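Local coordinates for beta-glucoside phosphorylase BglX (Unidentified, PDB 5VQE), which probably cleaves beta-glucosides by phosphorolysis, as a family GH3 enzyme that binds a 2-fluoroglucose in a pocket formed by its TIM-barrel domain, at residues P514-D519 / K524-A529; R432-L437 / I471-F476; A229-G234 / F279-L284. All coordinates share one frame; numbering follows the deposited sequence.

Contact 1: P514-D519 / K524-A529; sequences PYHLVD and KTYINA
Leu517 lies over one face of the Tyr526 ring, its CG 3.8 Å from the ring centroid and only 12° off the normal, a CH-pi contact. Leu517 CG sits over the ring centre, with its two methyls leaning toward the CG end of the Tyr526 ring. With CG anti to the backbone N (chi1 -180°), Tyr526 projects from its strand beneath the 514-519 loop, and its hydroxyl arrives beside His516. Tyr526 OH accepts a weak bond from His516 N (3.2 Å), and Tyr526 OH donates another weak one to Asn528 OD1 (2.8 Å). The other half of the Asn528 amide holds Pro514: Asn528 ND2 gives a fairly straight bond to Pro514 O, 2.9 Å at 159°, in the carbonyl plane and on a lone pair, while Pro514 CB rests against ND2. A phenylalanine in place of Tyr526 would probably leave His516 N and Asn528 OD1 without the hydroxyl that joins them. The loop thus folds back over the strand it leads into, strand 525-528, which runs parallel to 506-510 and antiparallel to 393-397, consistent with the alpha/beta sandwich domain of GH3 enzymes.

Contact 2: R432-L437 / I471-F476; sequences RLFKGL and IYYANF
Phe434 on helix 429-441 faces Tyr473 on strand 469-475 with their CA atoms 8.9 Å apart, a spacing spanned by side chains alone, with no hydrogen bond between the two segments. Phe434 carries the helix side of the contact. Its CG stands anti to the backbone N (chi1 -178°), which sends the ring out toward the sheet and into the neighbourhood of two strand residues that lie on the same sheet face, Ile471 and Tyr473. Ile471 offers its CG2 branch, which meets the rim of the phenyl ring near its plane, 4.0 Å from Phe434 CE2. Tyr473 comes in at the root of the ring: its CE2 lies 4.1 Å from Phe434 CB, and its CD2 is equally close to Phe434 CD2. The two aromatic planes are inclined at 59° with centroids 5.9 Å apart, an oblique pairing. This is helix-on-sheet packing in an alpha/beta domain, where helix 429-441 makes the beta-alpha-beta crossover from strand 412-419 to its parallel neighbour 444-447 and also reaches past 412-419 to strand 469-475. Helix 534-544 packs on the same face, its Val537 touching both Phe434 and Tyr473, and Leu509 of the adjacent strand touches Phe434 and Ile471. The phenol of Tyr473 continues beyond Phe434, its ring stacked with that of Phe511 and its OH hydrogen-bonded to Ser532 OG.

Contact 3: A229-G234 / F279-L284; sequences ALIEDG and FHFNGL
Ile231 packs against two phenylalanines, Phe279 and Phe281, crossing each at about a right angle. Ile231 CG1 sits 3.8 Å from Phe281 CD1, approaching that ring obliquely, while Ile231 CD1 touches both Phe279 CB and Phe281 CB, 3.9 Å from each. Phe279 meets the isoleucine with CB and, obliquely, ring atom CD2, its ring leading off toward Trp219 and Met220 of helix 216-232. Phe281, with CG anti to its backbone N (chi1 178°), is turned so that Gly283 N stands 3.4 Å above its centre; a CB on Gly283 would collide with Phe281 CZ. Helix 216-232 ends here in a Schellman motif at Gly234. The contact therefore joins the C-terminal end of that helix to the loop leading into strand 284-287 of the TIM barrel, at the end where strands begin. On the outer side Glu232 OE2 and Phe279 O are both acceptors and need a donor between them: one water donates to Glu232 OE2 (2.8 Å) and to Phe279 O (2.9 Å), and a second lies between the same two atoms. An apolar centre with a water-bridged outer side implies that hydrophobic burial holds this junction, with hydration serving the exposed carboxylate.

How the contacts relate
Along the chain contact 3 closes first, then contact 2, then contact 1, none enclosing another. Contacts 1 and 2 share the six-stranded mixed sheet: contact 2 sits on strand 469-475 and contact 1 on strand 525-528, with strand 506-510 between them. Their centres are 15 Å apart and they touch, His516 NE2 packing 3.8 Å from Phe476 CD2 and His516 CD2 against Ala474 CB. Contact 3 belongs to the TIM-barrel domain, which also carries the sugar pocket. Its centre lies 37 Å from that of contact 1 and 42 Å from that of contact 2, on the opposite side of the chain's centre from contact 2. The 514-519 loop also touches the barrel domain, through Asp152 and Asn161.

Contact 1: P514-D519 / K524-A529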
# COMPACT_ATOMS: atom_id res chain seq x y z
N PRO A 514 3.94 -14.45 2.77
CA PRO A 514 3.51 -15.54 3.66
C PRO A 514 3.38 -16.89 2.97
O PRO A 514 3.07 -17.88 3.65
CB PRO A 514 2.14 -15.06 4.14
CG PRO A 514 1.62 -14.31 2.95
CD PRO A 514 2.80 -13.59 2.39
N TYR A 515 3.61 -16.98 1.67
CA TYR A 515 3.34 -18.18 0.90
C TYR A 515 4.60 -18.95 0.50
O TYR A 515 4.55 -19.76 -0.42
CB TYR A 515 2.55 -17.83 -0.36
CG TYR A 515 1.24 -17.14 -0.08
CD1 TYR A 515 1.02 -15.85 -0.50
CD2 TYR A 515 0.23 -17.79 0.62
CE1 TYR A 515 -0.19 -15.21 -0.25
CE2 TYR A 515 -0.96 -17.17 0.88
CZ TYR A 515 -1.17 -15.88 0.45
OH TYR A 515 -2.37 -15.26 0.72
N HIS A 516 5.73 -18.71 1.17
CA HIS A 516 6.98 -19.31 0.70
C HIS A 516 7.01 -20.82 0.83
O HIS A 516 7.85 -21.47 0.20
CB HIS A 516 8.18 -18.70 1.42
CG HIS A 516 8.61 -17.38 0.87
ND1 HIS A 516 8.67 -17.13 -0.49
CD2 HIS A 516 9.00 -16.24 1.48
CE1 HIS A 516 9.08 -15.89 -0.68
NE2 HIS A 516 9.30 -15.33 0.50
N LEU A 517 6.11 -21.43 1.61
CA LEU A 517 6.01 -22.88 1.58
C LEU A 517 5.71 -23.40 0.17
O LEU A 517 5.88 -24.60 -0.07
CB LEU A 517 4.95 -23.37 2.56
CG LEU A 517 5.37 -23.38 4.04
CD1 LEU A 517 4.18 -23.69 4.94
CD2 LEU A 517 6.50 -24.39 4.32
N VAL A 518 5.28 -22.52 -0.75
CA VAL A 518 5.12 -22.91 -2.15
C VAL A 518 6.45 -23.36 -2.74
O VAL A 518 6.51 -24.32 -3.52
CB VAL A 518 4.54 -21.72 -2.96
CG1 VAL A 518 4.72 -21.94 -4.47
CG2 VAL A 518 3.07 -21.52 -2.63
N ASP A 519 7.53 -22.67 -2.40
CA ASP A 519 8.83 -22.94 -2.99
C ASP A 519 9.76 -23.71 -2.07
O ASP A 519 10.79 -24.21 -2.55
CB ASP A 519 9.48 -21.62 -3.41
CG ASP A 519 8.83 -21.01 -4.65
OD1 ASP A 519 8.66 -21.75 -5.64
OD2 ASP A 519 8.47 -19.82 -4.63
N LYS A 524 10.51 -28.18 7.43
CA LYS A 524 9.72 -28.76 8.51
C LYS A 524 9.34 -27.74 9.59
O LYS A 524 8.39 -27.99 10.34
CB LYS A 524 10.49 -29.91 9.18
CG LYS A 524 10.95 -31.02 8.23
CD LYS A 524 11.54 -32.20 9.02
CE LYS A 524 12.33 -33.18 8.15
NZ LYS A 524 11.57 -33.63 6.94
N THR A 525 10.06 -26.63 9.69
CA THR A 525 9.72 -25.55 10.61
C THR A 525 9.70 -24.24 9.82
O THR A 525 10.70 -23.87 9.20
CB THR A 525 10.72 -25.47 11.77
OG1 THR A 525 10.86 -26.77 12.36
CG2 THR A 525 10.21 -24.51 12.84
N TYR A 526 8.56 -23.56 9.85
CA TYR A 526 8.32 -22.39 9.00
C TYR A 526 7.57 -21.35 9.80
O TYR A 526 6.57 -21.67 10.45
CB TYR A 526 7.53 -22.77 7.75
CG TYR A 526 7.25 -21.61 6.82
CD1 TYR A 526 8.11 -21.31 5.77
CD2 TYR A 526 6.14 -20.80 6.99
CE1 TYR A 526 7.87 -20.24 4.92
CE2 TYR A 526 5.88 -19.73 6.15
CZ TYR A 526 6.76 -19.46 5.11
OH TYR A 526 6.52 -18.39 4.27
N ILE A 527 8.05 -20.10 9.77
CA ILE A 527 7.47 -19.00 10.53
C ILE A 527 7.26 -17.82 9.58
O ILE A 527 8.16 -17.46 8.81
CB ILE A 527 8.37 -18.59 11.71
CG1 ILE A 527 8.49 -19.74 12.72
CG2 ILE A 527 7.78 -17.37 12.44
CD1 ILE A 527 9.69 -19.63 13.64
N ASN A 528 6.08 -17.21 9.66
CA ASN A 528 5.77 -15.99 8.92
C ASN A 528 5.84 -14.81 9.87
O ASN A 528 5.18 -14.81 10.91
CB ASN A 528 4.39 -16.07 8.28
CG ASN A 528 4.40 -16.72 6.91
OD1 ASN A 528 5.40 -16.67 6.19
ND2 ASN A 528 3.27 -17.31 6.53
N ALA A 529 6.62 -13.79 9.49
CA ALA A 529 6.72 -12.55 10.26
C ALA A 529 6.17 -11.33 9.52
O ALA A 529 5.99 -10.29 10.16
CB ALA A 529 8.18 -12.29 10.64

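Contact 2: R432-L437 / I471-F476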
# COMPACT_ATOMS: atom_id res chain seq x y z
N ARG A 432 21.60 -8.50 8.84
CA ARG A 432 22.81 -8.28 9.63
C ARG A 432 22.47 -8.17 11.10
O ARG A 432 23.13 -8.78 11.96
CB ARG A 432 23.53 -7.02 9.16
CG ARG A 432 24.23 -7.12 7.81
CD ARG A 432 25.13 -5.90 7.58
NE ARG A 432 25.68 -5.84 6.23
CZ ARG A 432 26.77 -6.50 5.82
NH1 ARG A 432 27.43 -7.30 6.65
NH2 ARG A 432 27.19 -6.36 4.57
N LEU A 433 21.44 -7.39 11.43
CA LEU A 433 21.00 -7.29 12.82
C LEU A 433 20.65 -8.67 13.36
O LEU A 433 21.12 -9.06 14.44
CB LEU A 433 19.79 -6.35 12.92
CG LEU A 433 19.19 -6.25 14.33
CD1 LEU A 433 20.19 -5.64 15.31
CD2 LEU A 433 17.89 -5.46 14.31
N PHE A 434 19.82 -9.42 12.63
CA PHE A 434 19.44 -10.76 13.05
C PHE A 434 20.67 -11.62 13.29
O PHE A 434 20.77 -12.33 14.30
CB PHE A 434 18.52 -11.38 11.99
CG PHE A 434 18.01 -12.76 12.34
CD1 PHE A 434 17.02 -12.92 13.30
CD2 PHE A 434 18.50 -13.88 11.69
CE1 PHE A 434 16.54 -14.17 13.61
CE2 PHE A 434 18.03 -15.13 12.01
CZ PHE A 434 17.04 -15.28 12.97
N LYS A 435 21.64 -11.57 12.37
CA LYS A 435 22.88 -12.32 12.55
C LYS A 435 23.56 -11.92 13.85
O LYS A 435 23.93 -12.78 14.66
CB LYS A 435 23.81 -12.10 11.36
CG LYS A 435 25.11 -12.92 11.40
CD LYS A 435 25.87 -12.79 10.09
CE LYS A 435 27.09 -13.71 10.03
NZ LYS A 435 28.18 -13.28 10.97
N GLY A 436 23.72 -10.62 14.08
CA GLY A 436 24.37 -10.16 15.30
C GLY A 436 23.65 -10.60 16.56
O GLY A 436 24.28 -10.94 17.56
N LEU A 437 22.31 -10.57 16.54
CA LEU A 437 21.56 -10.94 17.73
C LEU A 437 21.66 -12.43 18.03
O LEU A 437 21.65 -12.82 19.19
CB LEU A 437 20.09 -10.52 17.59
CG LEU A 437 19.83 -9.01 17.54
CD1 LEU A 437 18.33 -8.74 17.40
CD2 LEU A 437 20.38 -8.28 18.76
N ILE A 471 19.46 -21.60 8.92
CA ILE A 471 18.38 -20.65 9.09
C ILE A 471 18.25 -19.82 7.81
O ILE A 471 19.25 -19.29 7.32
CB ILE A 471 18.58 -19.72 10.30
CG1 ILE A 471 18.71 -20.55 11.58
CG2 ILE A 471 17.39 -18.75 10.40
CD1 ILE A 471 18.76 -19.72 12.87
N TYR A 472 17.03 -19.71 7.30
CA TYR A 472 16.74 -18.88 6.13
C TYR A 472 16.06 -17.57 6.53
O TYR A 472 15.09 -17.58 7.30
CB TYR A 472 15.86 -19.63 5.13
CG TYR A 472 16.64 -20.66 4.35
CD1 TYR A 472 16.99 -21.87 4.92
CD2 TYR A 472 17.06 -20.40 3.06
CE1 TYR A 472 17.73 -22.79 4.22
CE2 TYR A 472 17.80 -21.32 2.35
CZ TYR A 472 18.13 -22.52 2.94
OH TYR A 472 18.87 -23.45 2.25
N TYR A 473 16.58 -16.45 6.01
CA TYR A 473 15.97 -15.13 6.16
C TYR A 473 15.46 -14.73 4.78
O TYR A 473 16.24 -14.34 3.91
CB TYR A 473 16.99 -14.12 6.70
CG TYR A 473 16.40 -12.81 7.15
CD1 TYR A 473 15.87 -11.90 6.23
CD2 TYR A 473 16.39 -12.46 8.50
CE1 TYR A 473 15.33 -10.69 6.65
CE2 TYR A 473 15.86 -11.25 8.92
CZ TYR A 473 15.33 -10.38 8.00
OH TYR A 473 14.81 -9.18 8.43
N ALA A 474 14.15 -14.83 4.58
CA ALA A 474 13.52 -14.59 3.29
C ALA A 474 12.78 -13.26 3.33
O ALA A 474 11.89 -13.06 4.16
CB ALA A 474 12.56 -15.72 2.93
N ASN A 475 13.14 -12.35 2.41
CA ASN A 475 12.49 -11.04 2.28
C ASN A 475 12.22 -10.78 0.80
O ASN A 475 13.02 -10.13 0.12
CB ASN A 475 13.34 -9.94 2.90
CG ASN A 475 12.72 -8.57 2.75
OD1 ASN A 475 11.50 -8.42 2.85
ND2 ASN A 475 13.54 -7.56 2.50
N PHE A 476 11.10 -11.29 0.29
CA PHE A 476 10.67 -11.02 -1.08
C PHE A 476 9.51 -10.03 -1.01
O PHE A 476 8.36 -10.40 -0.76
CB PHE A 476 10.31 -12.31 -1.80
CG PHE A 476 11.53 -13.07 -2.23
CD1 PHE A 476 12.01 -12.97 -3.53
CD2 PHE A 476 12.24 -13.83 -1.31
CE1 PHE A 476 13.16 -13.65 -3.91
CE2 PHE A 476 13.40 -14.51 -1.70
CZ PHE A 476 13.86 -14.41 -3.00

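Contact 3: A229-G234 / F279-L284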
# COMPACT_ATOMS: atom_id res chain seq x y z
N ALA A 229 -19.27 -1.62 3.07
CA ALA A 229 -19.04 -1.42 4.50
C ALA A 229 -18.17 -0.19 4.77
O ALA A 229 -18.43 0.55 5.72
CB ALA A 229 -18.40 -2.66 5.11
N LEU A 230 -17.13 0.02 3.97
CA LEU A 230 -16.27 1.18 4.17
C LEU A 230 -16.95 2.46 3.71
O LEU A 230 -16.72 3.53 4.29
CB LEU A 230 -14.94 0.98 3.43
CG LEU A 230 -13.86 0.24 4.24
CD1 LEU A 230 -13.35 1.10 5.39
CD2 LEU A 230 -14.37 -1.08 4.76
N ILE A 231 -17.78 2.39 2.67
CA ILE A 231 -18.53 3.56 2.24
C ILE A 231 -19.46 4.02 3.36
O ILE A 231 -19.50 5.20 3.71
CB ILE A 231 -19.30 3.25 0.95
CG1 ILE A 231 -18.31 3.08 -0.21
CG2 ILE A 231 -20.30 4.35 0.63
CD1 ILE A 231 -18.92 2.46 -1.46
N GLU A 232 -20.21 3.09 3.94
CA GLU A 232 -21.11 3.45 5.02
C GLU A 232 -20.35 3.95 6.23
O GLU A 232 -20.85 4.82 6.97
CB GLU A 232 -21.99 2.26 5.40
CG GLU A 232 -22.85 1.76 4.25
CD GLU A 232 -23.63 2.88 3.58
OE1 GLU A 232 -24.27 3.67 4.31
OE2 GLU A 232 -23.59 2.98 2.33
N ASP A 233 -19.13 3.45 6.45
CA ASP A 233 -18.29 3.89 7.55
C ASP A 233 -17.78 5.31 7.36
O ASP A 233 -17.23 5.88 8.31
CB ASP A 233 -17.13 2.90 7.72
CG ASP A 233 -16.21 3.24 8.90
OD1 ASP A 233 -16.68 3.26 10.06
OD2 ASP A 233 -14.99 3.45 8.67
N GLY A 234 -17.95 5.90 6.18
CA GLY A 234 -17.56 7.28 5.94
C GLY A 234 -16.27 7.48 5.16
O GLY A 234 -15.70 8.57 5.21
N PHE A 279 -24.11 1.74 -5.00
CA PHE A 279 -23.58 1.90 -3.65
C PHE A 279 -23.73 3.32 -3.10
O PHE A 279 -23.43 3.54 -1.92
CB PHE A 279 -22.09 1.54 -3.59
CG PHE A 279 -21.79 0.10 -3.91
CD1 PHE A 279 -22.79 -0.86 -4.01
CD2 PHE A 279 -20.47 -0.30 -4.09
CE1 PHE A 279 -22.48 -2.18 -4.29
CE2 PHE A 279 -20.16 -1.62 -4.36
CZ PHE A 279 -21.16 -2.56 -4.46
N HIS A 280 -24.15 4.28 -3.92
CA HIS A 280 -24.35 5.65 -3.47
C HIS A 280 -23.12 6.21 -2.77
O HIS A 280 -23.21 6.94 -1.78
CB HIS A 280 -25.58 5.74 -2.57
CG HIS A 280 -26.79 5.09 -3.16
ND1 HIS A 280 -27.50 5.66 -4.20
CD2 HIS A 280 -27.40 3.91 -2.89
CE1 HIS A 280 -28.50 4.86 -4.53
NE2 HIS A 280 -28.46 3.79 -3.76
N PHE A 281 -21.93 5.87 -3.29
CA PHE A 281 -20.72 6.50 -2.80
C PHE A 281 -20.75 7.97 -3.17
O PHE A 281 -21.00 8.33 -4.33
CB PHE A 281 -19.47 5.83 -3.37
CG PHE A 281 -18.18 6.48 -2.92
CD1 PHE A 281 -17.88 6.60 -1.58
CD2 PHE A 281 -17.28 6.98 -3.85
CE1 PHE A 281 -16.70 7.19 -1.17
CE2 PHE A 281 -16.10 7.58 -3.44
CZ PHE A 281 -15.81 7.69 -2.10
N ASN A 282 -20.51 8.84 -2.19
CA ASN A 282 -20.65 10.27 -2.38
C ASN A 282 -19.33 11.01 -2.24
O ASN A 282 -19.30 12.24 -2.41
CB ASN A 282 -21.68 10.83 -1.38
CG ASN A 282 -21.98 12.30 -1.60
OD1 ASN A 282 -22.25 12.72 -2.73
ND2 ASN A 282 -21.94 13.08 -0.53
N GLY A 283 -18.23 10.30 -1.97
CA GLY A 283 -16.93 10.92 -1.78
C GLY A 283 -16.17 11.12 -3.08
O GLY A 283 -16.71 10.99 -4.18
N LEU A 284 -14.89 11.42 -2.93
CA LEU A 284 -14.02 11.73 -4.06
C LEU A 284 -13.47 10.46 -4.69
O LEU A 284 -12.96 9.57 -3.99
CB LEU A 284 -12.86 12.62 -3.59
CG LEU A 284 -11.99 13.38 -4.60
CD1 LEU A 284 -11.06 14.31 -3.88
CD2 LEU A 284 -11.13 12.45 -5.45
O HOH W 1 -22.98 1.47 0.02
O HOH W 2 -24.06 4.77 0.47